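Local coordinates for metallo-beta-lactamase superfamily protein (Thermus thermophilus, PDB 2ZWR) that probably acts as a hydrolase of the metallo-beta-lactamase superfamily, carrying a two-metal centre that binds zinc, at residues A[15-20]-A[41-46]. Numbering follows the deposited sequence.
Sequences AYLVET and QTTGLI
Leu17 of strand 13-20 packs against Thr43 and Leu45, where helix 33-43 ends and the chain turns back toward the sheet, and Glu19 crosses Leu45. No hydrogen bond joins the two segments; the contact is side-chain packing on the outer, helix-covered face of one sheet of the metallo-beta-lactamase alpha-beta/beta-alpha sandwich. With chi1 of Leu17 at 179°, CG stands anti to N and beside the carbonyl carbon, and from there CD2 meets Thr43 tip to tip, 3.4 Å from its OG1. The same CD2 methyl lies 4.0 Å from CB of Leu45, the two leucines packing at a slant. The hydroxyl that Leu17 touches is already engaged: OG1 of Thr43 is hydrogen-bonded to the carbonyl O of Leu39, one turn back, and Leu45 N gives OG1 of Thr43 a weak hydrogen bond, 3.4 Å from N to OG1. Between Thr43 and Leu45, Gly44 is the first residue to leave helical geometry, with positive phi (73°), and the chain turns to bring Leu45 back over the strand. In this two-layer half of the sandwich, helix 33-43 follows strand 23-27; Leu39 and Phe40 of the helix also touch Leu17, and Pro24 of that neighbouring strand touches Leu45. Farther along, Glu19 runs across Leu45 at about a right angle, its chain extended. CD2 of Leu45 lies 3.7 Å from the carboxylate carbon CD of Glu19 and 3.8 Å from each of OE1 and OE2, an apolar methyl set against the acid group. On the aliphatic part, CB of Glu19 is 4.2 Å from CD1 of Leu45. The charge finds its partner on the edge strand 2-8, where Arg2 forms a salt bridge with OE1.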
# COMPACT_ATOMS: atom_id res chain seq x y z
N ALA A 15 5.71 4.30 2.31
CA ALA A 15 4.87 3.95 3.46
C ALA A 15 4.10 5.19 3.93
O ALA A 15 4.53 6.31 3.71
CB ALA A 15 5.72 3.41 4.61
N TYR A 16 2.95 4.97 4.57
CA TYR A 16 2.15 6.08 5.08
C TYR A 16 1.73 5.79 6.50
O TYR A 16 1.06 4.78 6.76
CB TYR A 16 0.92 6.36 4.18
CG TYR A 16 1.30 6.76 2.76
CD1 TYR A 16 1.55 8.10 2.43
CD2 TYR A 16 1.43 5.80 1.76
CE1 TYR A 16 1.93 8.47 1.13
CE2 TYR A 16 1.81 6.17 0.45
CZ TYR A 16 2.05 7.50 0.15
OH TYR A 16 2.42 7.86 -1.13
N LEU A 17 2.15 6.65 7.42
CA LEU A 17 1.66 6.66 8.78
C LEU A 17 0.51 7.67 8.83
O LEU A 17 0.70 8.86 8.61
CB LEU A 17 2.77 7.03 9.77
CG LEU A 17 2.42 7.11 11.26
CD1 LEU A 17 1.96 5.76 11.83
CD2 LEU A 17 3.60 7.69 12.08
N VAL A 18 -0.68 7.16 9.09
CA VAL A 18 -1.90 7.95 8.92
C VAL A 18 -2.66 7.97 10.23
O VAL A 18 -2.95 6.91 10.81
CB VAL A 18 -2.83 7.34 7.81
CG1 VAL A 18 -4.08 8.20 7.62
CG2 VAL A 18 -2.06 7.16 6.49
N GLU A 19 -2.98 9.17 10.71
CA GLU A 19 -3.85 9.31 11.87
C GLU A 19 -5.29 9.24 11.40
O GLU A 19 -5.72 10.06 10.60
CB GLU A 19 -3.57 10.63 12.62
CG GLU A 19 -4.25 10.70 14.01
CD GLU A 19 -3.76 11.86 14.89
OE1 GLU A 19 -3.10 12.80 14.37
OE2 GLU A 19 -4.04 11.83 16.11
N THR A 20 -6.04 8.26 11.88
CA THR A 20 -7.46 8.15 11.52
C THR A 20 -8.33 8.50 12.73
O THR A 20 -7.83 8.67 13.85
CB THR A 20 -7.81 6.73 10.97
OG1 THR A 20 -8.11 5.83 12.04
CG2 THR A 20 -6.65 6.15 10.12
N GLN A 41 8.40 8.39 16.50
CA GLN A 41 8.93 9.30 17.53
C GLN A 41 8.70 10.77 17.21
O GLN A 41 8.27 11.53 18.08
CB GLN A 41 10.41 9.04 17.79
CG GLN A 41 10.74 7.62 18.27
CD GLN A 41 10.04 7.27 19.57
OE1 GLN A 41 9.91 8.12 20.46
NE2 GLN A 41 9.57 6.02 19.69
N THR A 42 8.99 11.16 15.97
CA THR A 42 8.91 12.56 15.55
C THR A 42 7.46 13.03 15.36
O THR A 42 7.18 14.23 15.44
CB THR A 42 9.78 12.86 14.28
OG1 THR A 42 9.32 12.08 13.18
CG2 THR A 42 11.24 12.53 14.53
N THR A 43 6.55 12.08 15.14
CA THR A 43 5.13 12.40 14.98
C THR A 43 4.33 12.20 16.27
O THR A 43 3.26 12.77 16.43
CB THR A 43 4.47 11.55 13.85
OG1 THR A 43 4.63 10.16 14.15
CG2 THR A 43 5.09 11.87 12.48
N GLY A 44 4.84 11.36 17.17
CA GLY A 44 4.13 10.99 18.39
C GLY A 44 2.97 10.03 18.14
O GLY A 44 2.07 9.91 18.97
N LEU A 45 3.00 9.35 17.00
CA LEU A 45 1.92 8.43 16.60
C LEU A 45 2.38 6.97 16.63
O LEU A 45 3.40 6.63 16.04
CB LEU A 45 1.41 8.78 15.20
CG LEU A 45 0.73 10.13 14.95
CD1 LEU A 45 0.51 10.33 13.46
CD2 LEU A 45 -0.59 10.24 15.72
N ILE A 46 1.62 6.12 17.33
CA ILE A 46 1.89 4.69 17.34
C ILE A 46 0.79 3.97 16.55
O ILE A 46 -0.38 4.03 16.93
CB ILE A 46 1.95 4.10 18.77
CG1 ILE A 46 2.73 5.01 19.72
CG2 ILE A 46 2.53 2.68 18.75
CD1 ILE A 46 2.50 4.68 21.21